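PAC2 family protein (Mycobacterium tuberculosis, PDB 2WAM) is of unknown function, belongs to the PAC2 family, represents a duplicated gene family of actinobacteria and packs against other copies of itself. Local coordinates at residues Ser100-Arg112 / Leu150-Val163. Residues are numbered along the deposited sequence; the frame is centred on the assembly and turned at random.
Sequences SFAIDELLDYRSR and LEPDLKWERFITAV
Asp-153 OD1 is gripped by two protein donors and a water, and shows how one carboxylate oxygen can tie together two loops at the ends of strands in a mixed beta-sheet. One loop follows strand 94-101; the other leads into helix 156-169, which packs on the sheet of this PAC2 family protein. Asp-108 N, 3.0 Å from Asp-153 OD1, and Arg-112 NH2, 2.9 Å from the same oxygen, approach from opposite faces of the carboxylate, the second as a salt bridge. A water bonded to Asp-108 O and Arg-112 NE also donates to Asp-153 OD1. Arg-112 NH2 has a second, nearly straight bond to Glu-151 O at 2.6 Å, lying in the guanidinium plane; the two in-plane acceptors at NH2 and the water at NE together hold the guanidinium's orientation, while Leu-150 CD1 sits over one face. OD2 of Asp-153 pairs instead with Arg-110 of a second subunit, which extends the charge network into the assembly.

Beside this site, Leu-106 O accepts from two successive amides, Asp-153 N at 2.9 Å almost in line with the carbonyl and Leu-154 N at 3.2 Å from well off that line. With CG beside its own backbone N (chi1 -58°), Leu-106 lays CD2 across the Lys-155 chain, and its CB meets Pro-152 CB.

Farther along, the helix closes over the strand end through an edge-to-face pair, the rings inclined at 77°: Phe-159 turns its edge to the face of Phe-101, Phe-159 CE2 lying 3.8 Å from Phe-101 CD2, while Val-163 CG2 touches Phe-101 CZ.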
# COMPACT_ATOMS: atom_id res chain seq x y z
N SER A 100 16.22 -11.29 -2.35
CA SER A 100 16.92 -10.11 -1.84
C SER A 100 16.02 -9.44 -0.84
O SER A 100 14.90 -9.04 -1.18
CB SER A 100 17.21 -9.08 -2.94
OG SER A 100 17.66 -9.71 -4.12
N PHE A 101 16.49 -9.30 0.39
CA PHE A 101 15.71 -8.55 1.37
C PHE A 101 15.91 -7.05 1.19
O PHE A 101 16.92 -6.60 0.64
CB PHE A 101 15.99 -9.04 2.78
CG PHE A 101 15.45 -10.42 3.04
CD1 PHE A 101 16.18 -11.54 2.68
CD2 PHE A 101 14.21 -10.59 3.63
CE1 PHE A 101 15.67 -12.81 2.91
CE2 PHE A 101 13.71 -11.85 3.87
CZ PHE A 101 14.43 -12.97 3.51
N ALA A 102 14.92 -6.29 1.62
CA ALA A 102 14.93 -4.85 1.50
C ALA A 102 15.81 -4.24 2.59
O ALA A 102 15.33 -3.61 3.54
CB ALA A 102 13.49 -4.31 1.59
N ILE A 103 17.12 -4.44 2.46
CA ILE A 103 18.05 -3.93 3.46
C ILE A 103 17.90 -2.41 3.59
O ILE A 103 17.96 -1.87 4.70
CB ILE A 103 19.51 -4.38 3.14
CG1 ILE A 103 20.49 -4.00 4.26
CG2 ILE A 103 19.97 -3.79 1.82
CD1 ILE A 103 20.02 -4.38 5.66
N ASP A 104 17.64 -1.72 2.48
CA ASP A 104 17.40 -0.28 2.53
C ASP A 104 16.24 0.14 3.45
O ASP A 104 16.22 1.25 3.98
CB ASP A 104 17.20 0.30 1.13
CG ASP A 104 17.26 1.84 1.12
OD1 ASP A 104 18.28 2.41 1.56
OD2 ASP A 104 16.29 2.48 0.65
N GLU A 105 15.27 -0.76 3.62
CA GLU A 105 14.13 -0.53 4.51
C GLU A 105 14.41 -0.95 5.96
O GLU A 105 13.63 -0.63 6.86
CB GLU A 105 12.87 -1.26 4.01
CG GLU A 105 12.31 -0.77 2.68
CD GLU A 105 11.66 0.61 2.78
OE1 GLU A 105 11.80 1.39 1.82
OE2 GLU A 105 11.01 0.90 3.81
N LEU A 106 15.52 -1.64 6.20
CA LEU A 106 15.75 -2.30 7.48
C LEU A 106 17.00 -1.79 8.20
O LEU A 106 17.31 -2.23 9.31
CB LEU A 106 15.86 -3.82 7.29
CG LEU A 106 14.68 -4.54 6.65
CD1 LEU A 106 15.08 -5.95 6.29
CD2 LEU A 106 13.47 -4.54 7.56
N LEU A 107 17.71 -0.87 7.58
CA LEU A 107 19.00 -0.44 8.11
C LEU A 107 19.00 1.00 8.62
O LEU A 107 18.41 1.90 8.02
CB LEU A 107 20.06 -0.65 7.03
CG LEU A 107 21.45 -0.11 7.31
CD1 LEU A 107 22.14 -1.02 8.33
CD2 LEU A 107 22.25 -0.01 6.02
N ASP A 108 19.66 1.21 9.75
CA ASP A 108 19.94 2.56 10.22
C ASP A 108 21.28 3.00 9.64
O ASP A 108 22.34 2.62 10.13
CB ASP A 108 19.97 2.58 11.75
CG ASP A 108 20.27 3.95 12.33
OD1 ASP A 108 20.82 4.83 11.62
OD2 ASP A 108 19.97 4.14 13.52
N TYR A 109 21.23 3.82 8.60
CA TYR A 109 22.44 4.18 7.86
C TYR A 109 23.42 5.04 8.65
O TYR A 109 24.63 4.95 8.45
CB TYR A 109 22.08 4.89 6.57
CG TYR A 109 21.68 3.95 5.47
CD1 TYR A 109 20.35 3.60 5.29
CD2 TYR A 109 22.63 3.40 4.61
CE1 TYR A 109 19.96 2.75 4.29
CE2 TYR A 109 22.25 2.56 3.59
CZ TYR A 109 20.90 2.23 3.43
OH TYR A 109 20.48 1.39 2.43
N ARG A 110 22.90 5.87 9.54
CA ARG A 110 23.77 6.72 10.33
C ARG A 110 24.45 5.99 11.50
O ARG A 110 25.43 6.51 12.03
CB ARG A 110 23.04 7.99 10.77
CG ARG A 110 22.97 9.03 9.66
CD ARG A 110 22.08 10.22 10.00
NE ARG A 110 22.76 11.24 10.78
CZ ARG A 110 22.76 11.30 12.11
NH1 ARG A 110 22.13 10.38 12.82
NH2 ARG A 110 23.40 12.28 12.73
N SER A 111 23.96 4.81 11.89
CA SER A 111 24.68 4.00 12.89
C SER A 111 25.72 3.15 12.17
O SER A 111 26.80 2.93 12.69
CB SER A 111 23.75 3.06 13.68
OG SER A 111 22.84 3.77 14.50
N ARG A 112 25.38 2.69 10.98
CA ARG A 112 26.33 1.92 10.18
C ARG A 112 26.54 2.52 8.79
O ARG A 112 26.01 2.03 7.80
CB ARG A 112 25.88 0.46 10.07
CG ARG A 112 26.07 -0.28 11.37
CD ARG A 112 25.73 -1.74 11.24
NE ARG A 112 24.30 -1.96 11.17
CZ ARG A 112 23.74 -3.17 11.13
NH1 ARG A 112 24.49 -4.25 11.16
NH2 ARG A 112 22.42 -3.27 11.07
N LEU A 150 23.75 -8.24 6.64
CA LEU A 150 23.67 -7.47 7.89
C LEU A 150 22.45 -7.87 8.71
O LEU A 150 21.36 -8.01 8.18
CB LEU A 150 23.57 -5.97 7.60
CG LEU A 150 24.66 -5.39 6.70
CD1 LEU A 150 24.74 -3.89 6.86
CD2 LEU A 150 25.99 -6.01 7.06
N GLU A 151 22.64 -8.03 10.01
CA GLU A 151 21.50 -8.02 10.93
C GLU A 151 20.75 -6.70 10.79
O GLU A 151 21.35 -5.63 10.91
CB GLU A 151 21.99 -8.19 12.37
CG GLU A 151 20.91 -8.14 13.43
CD GLU A 151 21.50 -8.14 14.82
OE1 GLU A 151 22.30 -7.23 15.11
OE2 GLU A 151 21.17 -9.04 15.62
N PRO A 152 19.44 -6.76 10.53
CA PRO A 152 18.64 -5.53 10.44
C PRO A 152 18.56 -4.77 11.78
O PRO A 152 18.75 -5.36 12.83
CB PRO A 152 17.24 -6.04 10.06
CG PRO A 152 17.37 -7.51 9.77
CD PRO A 152 18.62 -7.98 10.46
N ASP A 153 18.30 -3.47 11.72
CA ASP A 153 18.01 -2.70 12.93
C ASP A 153 16.51 -2.72 13.18
O ASP A 153 16.05 -2.78 14.32
CB ASP A 153 18.46 -1.24 12.79
CG ASP A 153 19.94 -1.10 12.63
OD1 ASP A 153 20.42 -1.16 11.49
OD2 ASP A 153 20.63 -0.93 13.65
N LEU A 154 15.75 -2.68 12.10
CA LEU A 154 14.31 -2.53 12.16
C LEU A 154 13.55 -3.81 11.89
O LEU A 154 14.10 -4.75 11.31
CB LEU A 154 13.88 -1.48 11.13
CG LEU A 154 14.67 -0.18 11.22
CD1 LEU A 154 14.15 0.79 10.18
CD2 LEU A 154 14.57 0.42 12.63
N LYS A 155 12.30 -3.84 12.32
CA LYS A 155 11.30 -4.84 11.90
C LYS A 155 11.66 -6.32 12.04
O LYS A 155 11.42 -7.09 11.11
CB LYS A 155 10.95 -4.58 10.44
CG LYS A 155 10.30 -3.27 10.19
CD LYS A 155 10.50 -2.86 8.75
CE LYS A 155 9.63 -1.68 8.41
NZ LYS A 155 10.21 -0.98 7.27
N TRP A 156 12.21 -6.72 13.18
CA TRP A 156 12.63 -8.10 13.35
C TRP A 156 11.49 -9.10 13.19
O TRP A 156 11.68 -10.19 12.65
CB TRP A 156 13.29 -8.31 14.71
CG TRP A 156 14.67 -7.76 14.81
CD1 TRP A 156 15.30 -6.92 13.93
CD2 TRP A 156 15.59 -7.97 15.88
NE1 TRP A 156 16.56 -6.62 14.37
CE2 TRP A 156 16.76 -7.25 15.58
CE3 TRP A 156 15.54 -8.71 17.07
CZ2 TRP A 156 17.87 -7.25 16.41
CZ3 TRP A 156 16.64 -8.71 17.90
CH2 TRP A 156 17.79 -7.98 17.57
N GLU A 157 10.30 -8.76 13.67
CA GLU A 157 9.22 -9.72 13.62
C GLU A 157 8.79 -9.95 12.18
O GLU A 157 8.71 -11.08 11.71
CB GLU A 157 8.04 -9.31 14.50
CG GLU A 157 8.37 -9.28 16.01
CD GLU A 157 8.74 -10.64 16.61
OE1 GLU A 157 9.26 -10.66 17.73
OE2 GLU A 157 8.51 -11.69 15.97
N ARG A 158 8.54 -8.85 11.48
CA ARG A 158 8.14 -8.95 10.09
C ARG A 158 9.21 -9.72 9.28
O ARG A 158 8.89 -10.61 8.49
CB ARG A 158 7.89 -7.56 9.52
CG ARG A 158 7.18 -7.56 8.19
CD ARG A 158 6.59 -6.20 7.94
NE ARG A 158 6.72 -5.83 6.55
CZ ARG A 158 6.67 -4.58 6.10
NH1 ARG A 158 6.47 -3.58 6.95
NH2 ARG A 158 6.80 -4.34 4.80
N PHE A 159 10.47 -9.38 9.51
CA PHE A 159 11.60 -10.03 8.87
C PHE A 159 11.65 -11.53 9.15
O PHE A 159 11.71 -12.34 8.22
CB PHE A 159 12.91 -9.36 9.31
CG PHE A 159 14.14 -10.11 8.90
CD1 PHE A 159 14.99 -10.65 9.85
CD2 PHE A 159 14.43 -10.29 7.56
CE1 PHE A 159 16.12 -11.35 9.48
CE2 PHE A 159 15.56 -10.99 7.17
CZ PHE A 159 16.41 -11.52 8.13
N ILE A 160 11.62 -11.89 10.43
CA ILE A 160 11.64 -13.29 10.84
C ILE A 160 10.48 -14.10 10.25
O ILE A 160 10.67 -15.21 9.75
CB ILE A 160 11.64 -13.41 12.37
CG1 ILE A 160 13.00 -12.97 12.93
CG2 ILE A 160 11.33 -14.84 12.78
CD1 ILE A 160 12.94 -12.53 14.38
N THR A 161 9.27 -13.54 10.28
CA THR A 161 8.13 -14.21 9.69
C THR A 161 8.37 -14.50 8.21
O THR A 161 8.12 -15.62 7.74
CB THR A 161 6.85 -13.38 9.85
OG1 THR A 161 6.50 -13.35 11.24
CG2 THR A 161 5.72 -14.00 9.05
N ALA A 162 8.84 -13.51 7.47
CA ALA A 162 9.17 -13.69 6.06
C ALA A 162 10.18 -14.84 5.84
O ALA A 162 10.01 -15.64 4.93
CB ALA A 162 9.68 -12.39 5.44
N VAL A 163 11.23 -14.92 6.66
CA VAL A 163 12.20 -16.02 6.56
C VAL A 163 11.54 -17.36 6.90
O VAL A 163 11.69 -18.35 6.18
CB VAL A 163 13.44 -15.81 7.47
CG1 VAL A 163 14.31 -17.04 7.49
CG2 VAL A 163 14.26 -14.61 7.01
O HOH W 1 22.84 0.15 11.62